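Local coordinates for protein glycoside hydrolase YxiA (Bacillus licheniformis, PDB 3LV4) that probably hydrolyses glycosidic bonds within arabinan as a calcium-binding family 43 glycoside hydrolase related to endo-1,5-alpha-L-arabinosidases, at residues 17-22 and 111-116; 65-70 and 93-98; 168-173 and 201-206; 426-431 and 436-441. One frame throughout, in Å; residues are numbered along the deposited sequence.

Contact 1. Residues 17-22 and 111-116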
loop_
_atom_site.group_PDB
_atom_site.type_symbol
_atom_site.label_atom_id
_atom_site.label_comp_id
_atom_site.label_asym_id
_atom_site.label_seq_id
_atom_site.Cartn_x
_atom_site.Cartn_y
_atom_site.Cartn_z
ATOM N N SER A 17 0.335 -5.631 6.984
ATOM C CA SER A 17 1.406 -6.237 6.193
ATOM C C SER A 17 1.129 -7.733 6.022
ATOM O O SER A 17 1.150 -8.504 6.989
ATOM C CB SER A 17 2.773 -5.994 6.849
ATOM O OG SER A 17 3.826 -6.090 5.898
ATOM N N ILE A 18 0.863 -8.128 4.782
ATOM C CA ILE A 18 0.399 -9.478 4.460
ATOM C C ILE A 18 1.515 -10.520 4.460
ATOM O O ILE A 18 2.643 -10.253 4.035
ATOM C CB ILE A 18 -0.322 -9.489 3.075
ATOM C CG1 ILE A 18 -1.060 -10.810 2.830
ATOM C CG2 ILE A 18 0.664 -9.202 1.936
ATOM C CD1 ILE A 18 -2.390 -10.909 3.540
ATOM N N ILE A 19 1.198 -11.713 4.947
ATOM C CA ILE A 19 2.112 -12.846 4.824
ATOM C C ILE A 19 1.281 -14.120 4.821
ATOM O O ILE A 19 0.318 -14.241 5.582
ATOM C CB ILE A 19 3.179 -12.882 5.959
ATOM C CG1 ILE A 19 4.033 -14.160 5.855
ATOM C CG2 ILE A 19 2.520 -12.753 7.352
ATOM C CD1 ILE A 19 5.204 -14.226 6.847
ATOM N N LYS A 20 1.625 -15.054 3.943
ATOM C CA LYS A 20 0.908 -16.314 3.906
ATOM C C LYS A 20 1.773 -17.427 4.467
ATOM O O LYS A 20 2.933 -17.572 4.085
ATOM C CB LYS A 20 0.453 -16.657 2.486
ATOM C CG LYS A 20 -0.338 -17.954 2.433
ATOM C CD LYS A 20 -1.365 -17.939 1.340
ATOM C CE LYS A 20 -0.861 -18.539 0.068
ATOM N NZ LYS A 20 -1.907 -19.452 -0.501
ATOM N N ALA A 21 1.212 -18.201 5.389
ATOM C CA ALA A 21 1.914 -19.358 5.929
ATOM C C ALA A 21 0.919 -20.461 6.216
ATOM O O ALA A 21 -0.191 -20.191 6.655
ATOM C CB ALA A 21 2.658 -18.981 7.203
ATOM N N ASN A 22 1.309 -21.703 5.961
ATOM C CA ASN A 22 0.460 -22.837 6.308
ATOM C C ASN A 22 -0.901 -22.764 5.612
ATOM O O ASN A 22 -1.894 -23.283 6.125
ATOM C CB ASN A 22 0.246 -22.886 7.829
ATOM C CG ASN A 22 1.541 -22.724 8.612
ATOM O OD1 ASN A 22 2.488 -23.490 8.422
ATOM N ND2 ASN A 22 1.588 -21.722 9.498
ATOM N N ASP A 111 9.025 -18.955 16.285
ATOM C CA ASP A 111 8.993 -20.262 15.628
ATOM C C ASP A 111 7.676 -20.429 14.885
ATOM O O ASP A 111 7.622 -21.030 13.813
ATOM C CB ASP A 111 9.132 -21.399 16.649
ATOM C CG ASP A 111 10.486 -21.419 17.323
ATOM O OD1 ASP A 111 11.480 -20.996 16.695
ATOM O OD2 ASP A 111 10.552 -21.864 18.488
ATOM N N ASP A 112 6.619 -19.896 15.481
ATOM C CA ASP A 112 5.272 -19.979 14.937
ATOM C C ASP A 112 4.776 -18.591 14.578
ATOM O O ASP A 112 5.059 -17.629 15.290
ATOM C CB ASP A 112 4.333 -20.595 15.967
ATOM C CG ASP A 112 4.212 -22.086 15.814
ATOM O OD1 ASP A 112 3.216 -22.536 15.197
ATOM O OD2 ASP A 112 5.118 -22.801 16.294
ATOM N N ILE A 113 4.019 -18.487 13.489
ATOM C CA ILE A 113 3.648 -17.175 12.982
ATOM C C ILE A 113 2.795 -16.359 13.961
ATOM O O ILE A 113 2.847 -15.129 13.946
ATOM C CB ILE A 113 2.967 -17.256 11.598
ATOM C CG1 ILE A 113 2.930 -15.861 10.952
ATOM C CG2 ILE A 113 1.587 -17.897 11.715
ATOM C CD1 ILE A 113 2.680 -15.883 9.494
ATOM N N GLU A 114 2.033 -17.030 14.824
ATOM C CA GLU A 114 1.212 -16.313 15.794
ATOM C C GLU A 114 1.927 -16.069 17.123
ATOM O O GLU A 114 1.303 -15.660 18.104
ATOM C CB GLU A 114 -0.136 -17.009 16.015
ATOM C CG GLU A 114 -0.985 -17.051 14.753
ATOM C CD GLU A 114 -2.368 -17.615 14.987
ATOM O OE1 GLU A 114 -2.900 -17.463 16.106
ATOM O OE2 GLU A 114 -2.934 -18.194 14.043
ATOM N N GLY A 115 3.233 -16.302 17.147
ATOM C CA GLY A 115 4.032 -15.974 18.315
ATOM C C GLY A 115 4.341 -17.148 19.220
ATOM O O GLY A 115 3.938 -18.276 18.944
ATOM N N PRO A 116 5.060 -16.889 20.319
ATOM C CA PRO A 116 5.535 -15.548 20.682
ATOM C C PRO A 116 6.791 -15.139 19.918
ATOM O O PRO A 116 7.600 -15.991 19.533
ATOM C CB PRO A 116 5.862 -15.693 22.172
ATOM C CG PRO A 116 6.280 -17.137 22.309
ATOM C CD PRO A 116 5.411 -17.901 21.335
HETATM O O HOH W 1 3.597 -21.001 11.976
#
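In the five-bladed beta-propeller of family 43 glycoside hydrolases, Ile19 and Ala21 on the first strand of one blade receive Ile113 from a turn in the next. That turn is a type I beta turn from Asp112 to Gly115, closed by Gly115 N donating to Asp112 O over 2.9 Å, and Ile113 takes its second position. The side chain of Ile113 runs out extended, with CG1 anti to the backbone N (chi1 -165°) and the chain continuing straight beyond it (chi2 163°), which carries CD1 across to the strand. Ile113 CD1 meets Ile19 CG2 at 3.8 Å, the ends of the two isoleucines meeting head-on. The same methyl lies 3.9 Å from Ala21 CB, where a small side chain lets it rest close to the strand. A long, branched, purely apolar residue suits the turn here, since it has to span a gap in which the nearest CA atoms, those of Ala21 and Ile113, stand 7.6 Å apart. Polar bridging is left to one water, which accepts from Asn22 ND2 at 3.3 Å and from Ile113 N at 3.0 Å. Asn22 follows the strand with left-handed backbone angles, a conformation that asparagine tolerates well. Strand 17-21 is an edge strand of its four-stranded blade and pairs with strand 24-29, whose Tyr26 also touches Ile113; Phe89 of strand 89-96 packs against Ile19, Ala21 and Ile113 alike, so the first and second blades share this apolar cluster.

Contact 2. Residues 65-70 and 93-98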
loop_
_atom_site.group_PDB
_atom_site.type_symbol
_atom_site.label_atom_id
_atom_site.label_comp_id
_atom_site.label_asym_id
_atom_site.label_seq_id
_atom_site.Cartn_x
_atom_site.Cartn_y
_atom_site.Cartn_z
ATOM N N LYS A 65 11.286 -3.417 25.915
ATOM C CA LYS A 65 11.409 -2.241 26.771
ATOM C C LYS A 65 12.360 -1.185 26.210
ATOM O O LYS A 65 12.090 0.007 26.343
ATOM C CB LYS A 65 11.815 -2.615 28.202
ATOM C CG LYS A 65 13.200 -3.211 28.320
ATOM C CD LYS A 65 13.455 -3.727 29.739
ATOM C CE LYS A 65 14.768 -4.492 29.828
ATOM N NZ LYS A 65 14.967 -5.095 31.176
ATOM N N GLU A 66 13.460 -1.609 25.584
ATOM C CA GLU A 66 14.442 -0.639 25.099
ATOM C C GLU A 66 13.836 0.240 24.022
ATOM O O GLU A 66 14.172 1.420 23.900
ATOM C CB GLU A 66 15.709 -1.318 24.562
ATOM C CG GLU A 66 16.635 -1.877 25.624
ATOM C CD GLU A 66 16.298 -3.313 26.006
ATOM O OE1 GLU A 66 15.406 -3.923 25.365
ATOM O OE2 GLU A 66 16.936 -3.831 26.950
ATOM N N THR A 67 12.927 -0.339 23.247
ATOM C CA THR A 67 12.294 0.375 22.147
ATOM C C THR A 67 11.256 1.363 22.681
ATOM O O THR A 67 11.215 2.526 22.270
ATOM C CB THR A 67 11.661 -0.622 21.145
ATOM O OG1 THR A 67 12.710 -1.268 20.424
ATOM C CG2 THR A 67 10.738 0.092 20.148
ATOM N N PHE A 68 10.431 0.916 23.620
ATOM C CA PHE A 68 9.488 1.840 24.238
ATOM C C PHE A 68 10.215 2.979 24.951
ATOM O O PHE A 68 9.766 4.125 24.916
ATOM C CB PHE A 68 8.517 1.124 25.176
ATOM C CG PHE A 68 7.646 0.120 24.484
ATOM C CD1 PHE A 68 6.767 0.518 23.480
ATOM C CD2 PHE A 68 7.698 -1.221 24.839
ATOM C CE1 PHE A 68 5.969 -0.412 22.830
ATOM C CE2 PHE A 68 6.897 -2.156 24.202
ATOM C CZ PHE A 68 6.035 -1.755 23.191
ATOM N N GLU A 69 11.346 2.675 25.581
ATOM C CA GLU A 69 12.102 3.699 26.298
ATOM C C GLU A 69 12.714 4.730 25.361
ATOM O O GLU A 69 12.714 5.926 25.668
ATOM C CB GLU A 69 13.208 3.078 27.150
ATOM C CG GLU A 69 12.702 2.237 28.314
ATOM C CD GLU A 69 13.835 1.526 29.045
ATOM O OE1 GLU A 69 15.015 1.770 28.696
ATOM O OE2 GLU A 69 13.542 0.724 29.959
ATOM N N TRP A 70 13.256 4.269 24.235
ATOM C CA TRP A 70 13.852 5.174 23.261
ATOM C C TRP A 70 12.794 6.039 22.598
ATOM O O TRP A 70 12.955 7.262 22.473
ATOM C CB TRP A 70 14.625 4.415 22.174
ATOM C CG TRP A 70 15.162 5.359 21.136
ATOM C CD1 TRP A 70 14.581 5.688 19.936
ATOM C CD2 TRP A 70 16.366 6.134 21.222
ATOM N NE1 TRP A 70 15.361 6.603 19.272
ATOM C CE2 TRP A 70 16.459 6.896 20.036
ATOM C CE3 TRP A 70 17.382 6.248 22.178
ATOM C CZ2 TRP A 70 17.529 7.760 19.783
ATOM C CZ3 TRP A 70 18.450 7.113 21.922
ATOM C CH2 TRP A 70 18.510 7.853 20.735
ATOM N N TYR A 93 9.923 -4.719 14.015
ATOM C CA TYR A 93 9.033 -3.908 14.831
ATOM C C TYR A 93 9.636 -2.527 15.032
ATOM O O TYR A 93 10.849 -2.335 14.887
ATOM C CB TYR A 93 8.788 -4.582 16.187
ATOM C CG TYR A 93 10.035 -4.656 17.040
ATOM C CD1 TYR A 93 10.494 -3.540 17.728
ATOM C CD2 TYR A 93 10.763 -5.834 17.141
ATOM C CE1 TYR A 93 11.643 -3.593 18.501
ATOM C CE2 TYR A 93 11.908 -5.905 17.926
ATOM C CZ TYR A 93 12.348 -4.777 18.596
ATOM O OH TYR A 93 13.488 -4.836 19.367
ATOM N N ASN A 94 8.790 -1.562 15.381
ATOM C CA ASN A 94 9.260 -0.199 15.573
ATOM C C ASN A 94 8.288 0.613 16.416
ATOM O O ASN A 94 7.087 0.321 16.469
ATOM C CB ASN A 94 9.498 0.475 14.212
ATOM C CG ASN A 94 8.284 0.395 13.299
ATOM O OD1 ASN A 94 8.116 -0.559 12.531
ATOM N ND2 ASN A 94 7.435 1.392 13.378
ATOM N N ALA A 95 8.817 1.619 17.102
ATOM C CA ALA A 95 7.987 2.547 17.852
ATOM C C ALA A 95 8.477 3.957 17.563
ATOM O O ALA A 95 9.650 4.158 17.241
ATOM C CB ALA A 95 8.049 2.255 19.339
ATOM N N CYS A 96 7.573 4.921 17.668
ATOM C CA CYS A 96 7.894 6.316 17.396
ATOM C C CYS A 96 7.162 7.219 18.385
ATOM O O CYS A 96 5.996 6.990 18.693
ATOM C CB CYS A 96 7.491 6.673 15.960
ATOM S SG CYS A 96 7.705 8.422 15.543
ATOM N N ARG A 97 7.852 8.239 18.892
ATOM C CA ARG A 97 7.243 9.151 19.858
ATOM C C ARG A 97 5.964 9.792 19.330
ATOM O O ARG A 97 5.042 10.068 20.098
ATOM C CB ARG A 97 8.230 10.234 20.301
ATOM C CG ARG A 97 7.753 10.993 21.533
ATOM C CD ARG A 97 8.884 11.776 22.179
ATOM N NE ARG A 97 9.516 12.689 21.234
ATOM C CZ ARG A 97 10.736 13.194 21.382
ATOM N NH1 ARG A 97 11.467 12.870 22.445
ATOM N NH2 ARG A 97 11.231 14.018 20.467
ATOM N N GLY A 98 5.921 10.042 18.027
ATOM C CA GLY A 98 4.713 10.526 17.382
ATOM C C GLY A 98 4.748 11.987 16.978
ATOM O O GLY A 98 4.123 12.371 15.989
HETATM O O HOH W 2 13.485 -3.365 21.824
#
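Thr67 OG1 and Tyr93 OH are joined through one water, which stands 2.6 Å from Thr67 OG1 and 2.9 Å from Tyr93 OH. The threonine oxygen also comes up to the edge of the tyrosine ring, in its plane, 3.2 Å from Tyr93 CE1, while the two side chains cross obliquely. Both branches of Thr67 are put to use: with CG2 anti to the backbone N and OG1 beside it (chi1 -72°), the hydroxyl faces the ring and the methyl turns to the strand, where Thr67 CG2 lies 3.5 Å from Ala95 CB. Alanine suits this spot because the helix passes close, the axes of helix 65-70 and strand 93-96 approaching to 7.7 Å at an angle of 25°. The strand belongs to the second blade of the beta-propeller, and the helix lies along the blade's sheet, Thr67 also touching Ile122 of its outermost strand. A phenylalanine in place of Tyr93 would probably keep the ring edge beside Thr67 but leave the bridging water without its hydroxyl partner on the strand. Tyr93 and Ala95 point toward the helix; Asn94, between them, points away and packs on Trp77, Val147 and Pro149.

Contact 3. Residues 168-173 and 201-206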
loop_
_atom_site.group_PDB
_atom_site.type_symbol
_atom_site.label_atom_id
_atom_site.label_comp_id
_atom_site.label_asym_id
_atom_site.label_seq_id
_atom_site.Cartn_x
_atom_site.Cartn_y
_atom_site.Cartn_z
ATOM N N GLY A 168 13.408 12.173 6.280
ATOM C CA GLY A 168 14.381 12.245 5.200
ATOM C C GLY A 168 14.063 11.399 3.985
ATOM O O GLY A 168 14.774 11.470 2.970
ATOM N N GLY A 169 13.014 10.584 4.077
ATOM C CA GLY A 169 12.571 9.818 2.926
ATOM C C GLY A 169 12.479 8.322 3.150
ATOM O O GLY A 169 12.487 7.838 4.288
ATOM N N ILE A 170 12.396 7.593 2.044
ATOM C CA ILE A 170 12.250 6.146 2.044
ATOM C C ILE A 170 13.586 5.565 1.609
ATOM O O ILE A 170 14.141 5.981 0.592
ATOM C CB ILE A 170 11.150 5.711 1.034
ATOM C CG1 ILE A 170 9.800 6.354 1.396
ATOM C CG2 ILE A 170 11.070 4.177 0.915
ATOM C CD1 ILE A 170 9.282 6.012 2.812
ATOM N N PHE A 171 14.100 4.618 2.391
ATOM C CA PHE A 171 15.426 4.055 2.173
ATOM C C PHE A 171 15.358 2.537 2.048
ATOM O O PHE A 171 14.397 1.911 2.501
ATOM C CB PHE A 171 16.356 4.415 3.342
ATOM C CG PHE A 171 16.770 5.862 3.370
ATOM C CD1 PHE A 171 15.865 6.851 3.735
ATOM C CD2 PHE A 171 18.069 6.234 3.039
ATOM C CE1 PHE A 171 16.247 8.181 3.757
ATOM C CE2 PHE A 171 18.459 7.567 3.058
ATOM C CZ PHE A 171 17.551 8.540 3.416
ATOM N N ILE A 172 16.385 1.945 1.443
ATOM C CA ILE A 172 16.458 0.492 1.343
ATOM C C ILE A 172 17.839 -0.017 1.767
ATOM O O ILE A 172 18.862 0.584 1.436
ATOM C CB ILE A 172 16.053 -0.021 -0.074
ATOM C CG1 ILE A 172 15.823 -1.539 -0.067
ATOM C CG2 ILE A 172 17.060 0.416 -1.151
ATOM C CD1 ILE A 172 15.232 -2.048 -1.383
ATOM N N LEU A 173 17.838 -1.106 2.531
ATOM C CA LEU A 173 19.048 -1.722 3.069
ATOM C C LEU A 173 19.154 -3.156 2.588
ATOM O O LEU A 173 18.139 -3.848 2.470
ATOM C CB LEU A 173 18.980 -1.729 4.602
ATOM C CG LEU A 173 19.333 -0.415 5.305
ATOM C CD1 LEU A 173 18.816 -0.379 6.724
ATOM C CD2 LEU A 173 20.848 -0.208 5.281
ATOM N N GLU A 201 5.132 7.563 3.102
ATOM C CA GLU A 201 5.438 6.505 4.067
ATOM C C GLU A 201 4.837 5.189 3.589
ATOM O O GLU A 201 4.243 5.136 2.509
ATOM C CB GLU A 201 4.891 6.868 5.456
ATOM C CG GLU A 201 3.362 6.901 5.546
ATOM C CD GLU A 201 2.860 7.376 6.905
ATOM O OE1 GLU A 201 3.695 7.735 7.769
ATOM O OE2 GLU A 201 1.623 7.397 7.108
ATOM N N GLY A 202 5.004 4.123 4.372
ATOM C CA GLY A 202 4.359 2.860 4.051
ATOM C C GLY A 202 4.823 2.213 2.758
ATOM O O GLY A 202 4.001 1.701 1.986
ATOM N N ALA A 203 6.134 2.229 2.517
ATOM C CA ALA A 203 6.712 1.569 1.348
ATOM C C ALA A 203 6.428 0.064 1.313
ATOM O O ALA A 203 6.401 -0.611 2.347
ATOM C CB ALA A 203 8.220 1.812 1.290
ATOM N N TYR A 204 6.229 -0.465 0.116
ATOM C CA TYR A 204 6.062 -1.898 -0.045
ATOM C C TYR A 204 6.502 -2.273 -1.454
ATOM O O TYR A 204 6.047 -1.663 -2.420
ATOM C CB TYR A 204 4.600 -2.311 0.189
ATOM C CG TYR A 204 4.479 -3.786 0.496
ATOM C CD1 TYR A 204 4.346 -4.719 -0.522
ATOM C CD2 TYR A 204 4.541 -4.246 1.809
ATOM C CE1 TYR A 204 4.261 -6.068 -0.243
ATOM C CE2 TYR A 204 4.462 -5.593 2.098
ATOM C CZ TYR A 204 4.322 -6.500 1.069
ATOM O OH TYR A 204 4.246 -7.846 1.359
ATOM N N ILE A 205 7.386 -3.264 -1.575
ATOM C CA ILE A 205 7.889 -3.650 -2.894
ATOM C C ILE A 205 7.415 -5.038 -3.322
ATOM O O ILE A 205 7.647 -6.031 -2.623
ATOM C CB ILE A 205 9.435 -3.531 -2.984
ATOM C CG1 ILE A 205 9.835 -2.046 -2.899
ATOM C CG2 ILE A 205 9.943 -4.139 -4.305
ATOM C CD1 ILE A 205 11.304 -1.799 -2.607
ATOM N N LEU A 206 6.738 -5.096 -4.470
ATOM C CA LEU A 206 6.251 -6.363 -5.015
ATOM C C LEU A 206 6.738 -6.583 -6.447
ATOM O O LEU A 206 6.551 -5.725 -7.318
ATOM C CB LEU A 206 4.716 -6.409 -4.993
ATOM C CG LEU A 206 4.153 -7.752 -5.470
ATOM C CD1 LEU A 206 4.496 -8.826 -4.442
ATOM C CD2 LEU A 206 2.656 -7.705 -5.706
#
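Strands 170-173 and 201-206 run past each other with axes 8.8 Å apart at their closest and directions differing by 41°, so they meet through side chains as members of different sheets. Three small apolar meetings join them. Ile170 brings two: with CG1 beside the backbone N (chi1 -59°), Ile170 CG2 falls anti to that N and rests 3.7 Å from Ala203 CB, while CG1 carries Ile170 CD1 to 4.1 Å from Glu201 CA. The small Ala203 suits a place where the CA atoms of the two strands are close and Ile170 CG2 lies against its CB. Farther along, where the strands have diverged, two longer side chains are needed: Ile172 CD1 and Ile205 CD1 touch at 4.1 Å, the chains crossing at about a right angle. Gly202 adopts a positive phi of 64°, a conformation easily reached by glycine, between Glu201, whose CB departs on the side away from strand 170-173, and Ala203, which points toward it. The carboxylate of Glu201, predicted to be the proton donor, is hydrogen-bonded by Ser165 and Tyr229, and Asp148 lies beside it. Val162 of strand 159-163 also packs on both Ile170 and Ala203. The arrangement is face-to-face packing of adjacent blades in a five-bladed beta-propeller, here directly behind the predicted proton donor of the central active site.

Contact 4. Residues 426-431 and 436-441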
loop_
_atom_site.group_PDB
_atom_site.type_symbol
_atom_site.label_atom_id
_atom_site.label_comp_id
_atom_site.label_asym_id
_atom_site.label_seq_id
_atom_site.Cartn_x
_atom_site.Cartn_y
_atom_site.Cartn_z
HETATM N N MSE A 426 -20.325 -4.949 -13.913
HETATM C CA MSE A 426 -19.135 -4.872 -14.752
HETATM C C MSE A 426 -18.314 -3.673 -14.302
HETATM O O MSE A 426 -18.864 -2.610 -14.046
HETATM C CB MSE A 426 -19.513 -4.708 -16.229
HETATM C CG MSE A 426 -18.300 -4.533 -17.157
HETATM SE SE MSE A 426 -17.079 -6.082 -17.099
HETATM C CE MSE A 426 -18.263 -7.391 -17.966
ATOM N N THR A 427 -17.000 -3.830 -14.197
ATOM C CA THR A 427 -16.168 -2.696 -13.829
ATOM C C THR A 427 -15.050 -2.504 -14.842
ATOM O O THR A 427 -14.752 -3.393 -15.630
ATOM C CB THR A 427 -15.543 -2.871 -12.419
ATOM O OG1 THR A 427 -14.457 -3.810 -12.476
ATOM C CG2 THR A 427 -16.597 -3.360 -11.421
ATOM N N PHE A 428 -14.445 -1.322 -14.824
ATOM C CA PHE A 428 -13.165 -1.127 -15.471
ATOM C C PHE A 428 -12.301 -0.254 -14.576
ATOM O O PHE A 428 -12.810 0.487 -13.739
ATOM C CB PHE A 428 -13.305 -0.532 -16.888
ATOM C CG PHE A 428 -13.887 0.854 -16.928
ATOM C CD1 PHE A 428 -13.089 1.964 -16.692
ATOM C CD2 PHE A 428 -15.226 1.048 -17.248
ATOM C CE1 PHE A 428 -13.620 3.251 -16.749
ATOM C CE2 PHE A 428 -15.766 2.329 -17.312
ATOM C CZ PHE A 428 -14.960 3.433 -17.055
ATOM N N SER A 429 -10.991 -0.368 -14.741
ATOM C CA SER A 429 -10.054 0.411 -13.947
ATOM C C SER A 429 -8.879 0.700 -14.851
ATOM O O SER A 429 -8.323 -0.219 -15.448
ATOM C CB SER A 429 -9.595 -0.378 -12.720
ATOM O OG SER A 429 -8.677 0.380 -11.941
ATOM N N ALA A 430 -8.515 1.969 -14.987
ATOM C CA ALA A 430 -7.497 2.331 -15.967
ATOM C C ALA A 430 -6.599 3.471 -15.488
ATOM O O ALA A 430 -6.935 4.180 -14.536
ATOM C CB ALA A 430 -8.154 2.687 -17.308
ATOM N N LEU A 431 -5.464 3.642 -16.167
ATOM C CA LEU A 431 -4.463 4.628 -15.781
ATOM C C LEU A 431 -3.947 5.366 -17.000
ATOM O O LEU A 431 -3.810 4.778 -18.071
ATOM C CB LEU A 431 -3.265 3.938 -15.114
ATOM C CG LEU A 431 -3.418 3.345 -13.705
ATOM C CD1 LEU A 431 -2.227 2.448 -13.366
ATOM C CD2 LEU A 431 -3.561 4.451 -12.662
ATOM N N ASP A 436 -2.898 9.258 -13.245
ATOM C CA ASP A 436 -4.187 9.286 -12.559
ATOM C C ASP A 436 -5.069 8.118 -12.985
ATOM O O ASP A 436 -4.948 7.603 -14.111
ATOM C CB ASP A 436 -4.912 10.639 -12.717
ATOM C CG ASP A 436 -5.354 10.912 -14.147
ATOM O OD1 ASP A 436 -6.582 10.880 -14.411
ATOM O OD2 ASP A 436 -4.477 11.159 -15.006
ATOM N N ALA A 437 -5.919 7.682 -12.055
ATOM C CA ALA A 437 -6.757 6.497 -12.230
ATOM C C ALA A 437 -8.216 6.842 -12.466
ATOM O O ALA A 437 -8.757 7.754 -11.841
ATOM C CB ALA A 437 -6.653 5.606 -10.997
ATOM N N VAL A 438 -8.863 6.088 -13.348
ATOM C CA VAL A 438 -10.314 6.161 -13.486
ATOM C C VAL A 438 -10.921 4.785 -13.202
ATOM O O VAL A 438 -10.363 3.758 -13.602
ATOM C CB VAL A 438 -10.744 6.677 -14.883
ATOM C CG1 VAL A 438 -10.226 8.098 -15.092
ATOM C CG2 VAL A 438 -10.247 5.746 -15.992
ATOM N N TRP A 439 -12.047 4.770 -12.494
ATOM C CA TRP A 439 -12.764 3.533 -12.199
ATOM C C TRP A 439 -14.170 3.656 -12.727
ATOM O O TRP A 439 -14.797 4.705 -12.588
ATOM C CB TRP A 439 -12.914 3.332 -10.692
ATOM C CG TRP A 439 -11.691 2.929 -9.943
ATOM C CD1 TRP A 439 -10.435 2.699 -10.441
ATOM C CD2 TRP A 439 -11.622 2.680 -8.541
ATOM N NE1 TRP A 439 -9.586 2.329 -9.419
ATOM C CE2 TRP A 439 -10.293 2.310 -8.245
ATOM C CE3 TRP A 439 -12.555 2.753 -7.500
ATOM C CZ2 TRP A 439 -9.881 2.000 -6.949
ATOM C CZ3 TRP A 439 -12.141 2.450 -6.215
ATOM C CH2 TRP A 439 -10.816 2.075 -5.953
ATOM N N GLY A 440 -14.687 2.572 -13.288
ATOM C CA GLY A 440 -16.077 2.533 -13.702
ATOM C C GLY A 440 -16.760 1.347 -13.051
ATOM O O GLY A 440 -16.160 0.271 -12.913
ATOM N N SER A 441 -18.008 1.542 -12.639
ATOM C CA SER A 441 -18.820 0.445 -12.115
ATOM C C SER A 441 -20.201 0.564 -12.739
ATOM O O SER A 441 -20.835 1.616 -12.656
ATOM C CB SER A 441 -18.899 0.504 -10.585
ATOM O OG SER A 441 -19.493 -0.664 -10.050
#
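The Phe428 ring carries Gly440 CA over one face, a CH-pi contact with Gly440 CA 3.7 Å from the ring centroid and 16° off the normal, and has Val438 CG2 near its plane at the edge, 4.3 Å from Phe428 CE1. The indole of Trp439, on the other side of the sheet, has Ser429 OG 3.3 Å from its CD1; that hydroxyl bonds to Val335 O instead. Phe428 CG sits between backbone N and carbonyl carbon (chi1 64°), which folds the ring across the neighbouring strand. Gly440 suits its place because a CB there would run into the Phe428 ring. An alanine in place of Phe428 would probably bare Gly440 and strip Val438 of an apolar neighbour. Phe428 and Gly440 form an antiparallel hydrogen-bonded pair, Gly440 N reaching Phe428 O at 2.8 Å, and Ala430 with Val438 is the next such pair. On the face that carries Trp439, Leu431 CD2 meets Ala437 CB at 3.7 Å. This hairpin belongs to the C-terminal lipocalin-like domain: strand 423-432 pairs on its far edge with 407-418, strand 437-442 with 355-363, and Trp439 packs edge-to-face with His362 and with Phe278 of strand 272-280.

Contacts 1, 2 and 3 belong to the catalytic propeller, contact 4 to the C-terminal domain. Contact 3 holds Glu201, the predicted proton donor, its side chain about 4 Å from that of Asp148. Contact 2 reaches the same site through Asn94, whose side chain lies about 5 Å from that of Asp148. A bound calcium ion is about 7 Å from the Ala203 side chain and about 8 Å from that of Asn94. Contact 1 touches contact 3, Ile18 CG2 standing 3.9 Å from Tyr204 OH, and encloses contact 2 along the chain. Contact 4 is near the calcium site of Asn281, Glu358 and Glu375: the Ser441 side chain is about 5 Å from that of Glu358.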